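Local coordinates for protein Zgc:56074 (Danio rerio, PDB 3E9D) that probably hydrolyses fructose 2,6-bisphosphate to fructose 6-phosphate and phosphate, thereby restraining glycolysis and diverting sugar into the pentose phosphate pathway, at residues E13-Y16 with N17-L21; G71-L74 with H75-A78. All blocks are in the same frame, centred on the assembly; numbering follows the deposited sequence.

Interaction 1: residues E13-Y16 with N17-L21. With PO4 (phosphate ion), chain C.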
loop_
_atom_site.group_PDB
_atom_site.type_symbol
_atom_site.label_atom_id
_atom_site.label_comp_id
_atom_site.label_asym_id
_atom_site.label_seq_id
_atom_site.Cartn_x
_atom_site.Cartn_y
_atom_site.Cartn_z
ATOM N N GLU A 13 13.389 -1.007 5.896
ATOM C CA GLU A 13 14.275 -2.178 5.908
ATOM C C GLU A 13 14.430 -2.901 7.257
ATOM O O GLU A 13 14.583 -2.252 8.302
ATOM C CB GLU A 13 15.655 -1.766 5.408
ATOM C CG GLU A 13 16.507 -2.927 4.983
ATOM C CD GLU A 13 17.845 -2.472 4.453
ATOM O OE1 GLU A 13 17.936 -2.053 3.276
ATOM O OE2 GLU A 13 18.807 -2.537 5.221
ATOM N N THR A 14 14.358 -4.238 7.218
ATOM C CA THR A 14 14.718 -5.098 8.355
ATOM C C THR A 14 16.030 -5.797 8.021
ATOM O O THR A 14 16.493 -5.762 6.865
ATOM C CB THR A 14 13.652 -6.185 8.620
ATOM O OG1 THR A 14 13.568 -7.035 7.469
ATOM C CG2 THR A 14 12.281 -5.559 8.897
ATOM N N GLN A 15 16.623 -6.463 9.011
ATOM C CA GLN A 15 17.831 -7.249 8.736
ATOM C C GLN A 15 17.526 -8.386 7.759
ATOM O O GLN A 15 18.376 -8.723 6.931
ATOM C CB GLN A 15 18.508 -7.774 10.016
ATOM C CG GLN A 15 19.925 -8.363 9.754
ATOM C CD GLN A 15 20.920 -7.322 9.218
ATOM O OE1 GLN A 15 20.942 -6.178 9.671
ATOM N NE2 GLN A 15 21.748 -7.722 8.255
ATOM N N TYR A 16 16.311 -8.946 7.829
ATOM C CA TYR A 16 15.891 -9.983 6.870
ATOM C C TYR A 16 15.907 -9.463 5.430
ATOM O O TYR A 16 16.406 -10.155 4.535
ATOM C CB TYR A 16 14.506 -10.564 7.221
ATOM C CG TYR A 16 14.538 -11.748 8.174
ATOM C CD1 TYR A 16 15.401 -11.772 9.269
ATOM C CD2 TYR A 16 13.682 -12.832 7.994
ATOM C CE1 TYR A 16 15.422 -12.859 10.152
ATOM C CE2 TYR A 16 13.695 -13.928 8.870
ATOM C CZ TYR A 16 14.564 -13.931 9.942
ATOM O OH TYR A 16 14.570 -15.002 10.812
ATOM N N ASN A 17 15.371 -8.253 5.219
ATOM C CA ASN A 17 15.413 -7.598 3.907
ATOM C C ASN A 17 16.856 -7.479 3.419
ATOM O O ASN A 17 17.172 -7.859 2.288
ATOM C CB ASN A 17 14.783 -6.201 3.946
ATOM C CG ASN A 17 13.270 -6.217 4.142
ATOM O OD1 ASN A 17 12.711 -5.265 4.683
ATOM N ND2 ASN A 17 12.603 -7.295 3.724
ATOM N N ARG A 18 17.729 -6.961 4.282
ATOM C CA ARG A 18 19.129 -6.785 3.939
ATOM C C ARG A 18 19.802 -8.120 3.550
ATOM O O ARG A 18 20.568 -8.173 2.594
ATOM C CB ARG A 18 19.879 -6.110 5.097
ATOM C CG ARG A 18 21.412 -6.105 4.968
ATOM C CD ARG A 18 21.907 -5.140 3.902
ATOM N NE ARG A 18 21.420 -3.774 4.134
ATOM C CZ ARG A 18 22.001 -2.880 4.944
ATOM N NH1 ARG A 18 23.110 -3.196 5.634
ATOM N NH2 ARG A 18 21.462 -1.671 5.078
ATOM N N ASP A 19 19.512 -9.185 4.294
ATOM C CA ASP A 19 20.148 -10.481 4.040
ATOM C C ASP A 19 19.423 -11.283 2.966
ATOM O O ASP A 19 19.798 -12.409 2.676
ATOM C CB ASP A 19 20.254 -11.285 5.336
ATOM C CG ASP A 19 21.097 -10.584 6.387
ATOM O OD1 ASP A 19 21.973 -9.775 6.015
ATOM O OD2 ASP A 19 20.874 -10.831 7.591
ATOM N N LYS A 20 18.394 -10.682 2.375
ATOM C CA LYS A 20 17.569 -11.290 1.324
ATOM C C LYS A 20 16.949 -12.621 1.760
ATOM O O LYS A 20 16.942 -13.611 1.011
ATOM C CB LYS A 20 18.341 -11.404 0.006
ATOM C CG LYS A 20 18.888 -10.074 -0.484
ATOM C CD LYS A 20 19.639 -10.242 -1.787
ATOM C CE LYS A 20 20.249 -8.907 -2.267
ATOM N NZ LYS A 20 19.177 -7.911 -2.613
ATOM N N LEU A 21 16.429 -12.622 2.986
ATOM C CA LEU A 21 15.639 -13.736 3.515
ATOM C C LEU A 21 14.151 -13.421 3.380
ATOM O O LEU A 21 13.752 -12.285 3.569
ATOM C CB LEU A 21 15.978 -13.972 4.981
ATOM C CG LEU A 21 17.459 -14.144 5.327
ATOM C CD1 LEU A 21 17.624 -14.342 6.828
ATOM C CD2 LEU A 21 18.019 -15.326 4.560
HETATM P P PO4 C . 8.165 -7.460 3.386
HETATM O O1 PO4 C . 7.406 -7.657 4.674
HETATM O O2 PO4 C . 7.728 -6.224 2.636
HETATM O O3 PO4 C . 9.643 -7.309 3.664
HETATM O O4 PO4 C . 8.003 -8.680 2.505
HETATM O O HOH W 1 20.043 -0.753 2.348
#
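Asn17 OD1 accepts two hydrogen bonds, one from Thr14 N at 3.2 Å and one from the side chain of Asn217. Thr14 N does not meet it on a lone pair but stands 39° above the carbonyl plane. In return Thr14 OG1 takes a nearly straight bond from Asn17 N at 3.1 Å, so the two residues make a capping box, with Thr14 as N-cap of the short helix 15-18. Gln23 donates to the same hydroxyl oxygen. Asn17 CG lies beside its own backbone N (chi1 -70°), which folds OD1 back over the cap and turns ND2 toward the active-site phosphate. ND2 then donates, again almost straight, to O3 of this ion at 3.0 Å. The ion, probably from the crystallisation liquor, is also hydrogen-bonded by Arg10, Arg61, His183 and Gly184; the Asn17 side chain touches His11, which carries the phosphohistidine intermediate. Beside helix 33-45, where both touch Thr34, the extended Glu13 chain and the doubly bent Arg18 chain bring OE2 and NH2 together in a 2.8 Å salt bridge. Carboxylate and guanidinium planes are 88° apart, and a water links Glu13 OE1 to Arg18 NH2. One turn along, Gln15 NE2 reaches across to Asp19 OD1 at 3.0 Å, on the syn side but well out of the carboxylate plane, a bent bond, with a weak second one to OD2. The helix ends in a Schellman motif at Lys20, whose phi is positive; Leu21 N donates to Tyr16 O at 2.9 Å. This brings Leu21 CD1 over the centre of the Tyr16 ring, a CH-pi contact at 4.1 Å from the centroid. With OD1 doubly bound, the Asn17 amide is fixed in rotation, so one side chain closes the helix cap with OD1 and offers an N-H to the anion with ND2.

Interaction 2: residues G71-L74 with H75-A78; sequences GNNL and HSSA
The chain runs extended through Asn73 and then bends at Leu74 and His75, both with psi close to zero, so that Asn73 and Ser76 face each other across the bend. It is an Asx turn, in the connection between helix 60-71 and strand 81-83, the returning arm of a beta-alpha-beta crossover whose parallel strands 53-56 and 81-83 are neighbours in the sheet. Asn73 OD1 is the hub. His75 N donates to it at 2.8 Å, closing the turn, and Ser76 OG donates to it at 2.8 Å as well. The two donors come from opposite faces of the amide, 40° and 59° out of its plane, so neither sits on a lone pair. Asn73 CG stands opposite its backbone N (chi1 -166°), which swings the amide in under the turn, where the residue is buried. Its ND2 donates to the carbonyl of Leu49, while Ser76 OG also accepts from the backbone N-H of Phe51; the amide and the hydroxyl together thus tie the bend to the segment leading into strand 53-56. An alanine in place of Asn73 would probably leave His75 N and Ser76 OG without their shared acceptor and the carbonyl of Leu49 without this donor, setting the bend free to shift. Outside the turn the His75 ring lies against the preceding peptide, with CG 3.4 Å from Leu74 C. Farther along the same face, Leu74 CB makes a CH-pi contact 4.3 Å from the ring centroid.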
loop_
_atom_site.group_PDB
_atom_site.type_symbol
_atom_site.label_atom_id
_atom_site.label_comp_id
_atom_site.label_asym_id
_atom_site.label_seq_id
_atom_site.Cartn_x
_atom_site.Cartn_y
_atom_site.Cartn_z
ATOM N N GLY A 71 4.807 10.373 13.679
ATOM C CA GLY A 71 5.596 11.217 14.590
ATOM C C GLY A 71 6.238 12.406 13.902
ATOM O O GLY A 71 6.382 13.474 14.496
ATOM N N ASN A 72 6.631 12.215 12.643
ATOM C CA ASN A 72 7.220 13.287 11.832
ATOM C C ASN A 72 6.201 14.218 11.163
ATOM O O ASN A 72 6.566 15.253 10.590
ATOM C CB ASN A 72 8.119 12.666 10.774
ATOM C CG ASN A 72 9.480 12.322 11.317
ATOM O OD1 ASN A 72 10.347 13.186 11.434
ATOM N ND2 ASN A 72 9.677 11.059 11.666
ATOM N N ASN A 73 4.924 13.855 11.240
ATOM C CA ASN A 73 3.883 14.603 10.546
ATOM C C ASN A 73 3.436 15.833 11.325
ATOM O O ASN A 73 3.297 15.783 12.549
ATOM C CB ASN A 73 2.682 13.695 10.307
ATOM C CG ASN A 73 1.710 14.280 9.318
ATOM O OD1 ASN A 73 0.780 14.966 9.710
ATOM N ND2 ASN A 73 1.936 14.036 8.031
ATOM N N LEU A 74 3.190 16.924 10.619
ATOM C CA LEU A 74 2.830 18.194 11.257
ATOM C C LEU A 74 1.316 18.402 11.422
ATOM O O LEU A 74 0.894 19.398 12.024
ATOM C CB LEU A 74 3.425 19.368 10.462
ATOM C CG LEU A 74 4.952 19.390 10.303
ATOM C CD1 LEU A 74 5.398 20.534 9.405
ATOM C CD2 LEU A 74 5.613 19.500 11.668
ATOM N N HIS A 75 0.501 17.485 10.884
ATOM C CA HIS A 75 -0.965 17.688 10.837
ATOM C C HIS A 75 -1.803 16.569 11.417
ATOM O O HIS A 75 -3.001 16.753 11.612
ATOM C CB HIS A 75 -1.439 17.927 9.399
ATOM C CG HIS A 75 -0.709 19.030 8.716
ATOM N ND1 HIS A 75 -1.056 20.355 8.874
ATOM C CD2 HIS A 75 0.391 19.015 7.928
ATOM C CE1 HIS A 75 -0.210 21.110 8.193
ATOM N NE2 HIS A 75 0.675 20.321 7.606
ATOM N N SER A 76 -1.208 15.415 11.694
ATOM C CA SER A 76 -2.052 14.233 11.858
ATOM C C SER A 76 -2.024 13.606 13.245
ATOM O O SER A 76 -2.384 12.447 13.397
ATOM C CB SER A 76 -1.734 13.199 10.785
ATOM O OG SER A 76 -1.701 13.790 9.494
ATOM N N SER A 77 -1.643 14.390 14.252
ATOM C CA SER A 77 -1.524 13.892 15.634
ATOM C C SER A 77 -2.824 13.365 16.255
ATOM O O SER A 77 -2.786 12.508 17.133
ATOM C CB SER A 77 -0.899 14.963 16.539
ATOM O OG SER A 77 -1.663 16.159 16.507
ATOM N N ALA A 78 -3.968 13.874 15.801
ATOM C CA ALA A 78 -5.271 13.412 16.286
ATOM C C ALA A 78 -5.778 12.149 15.546
ATOM O O ALA A 78 -6.780 11.555 15.946
ATOM C CB ALA A 78 -6.308 14.549 16.198
#

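Interactions 1 and 2 follow one another along the chain and do not touch: their centres lie 29 Å apart and their nearest atoms about 14 Å. Both use an asparagine side-chain oxygen to accept a backbone N-H close by in sequence, in 13-21 at a helix start and in 71-78 just after a helix end. Interaction 1 borders the catalytic pocket, the Asn17 side chain being about 3 Å from that of His11 and about 7 Å from that of Glu89. Interaction 2 is remote from these sites. Helix 60-71 relates the two: Arg61, near its start, shares the phosphate with Asn17, and its last residue, Gly71, opens the second segment.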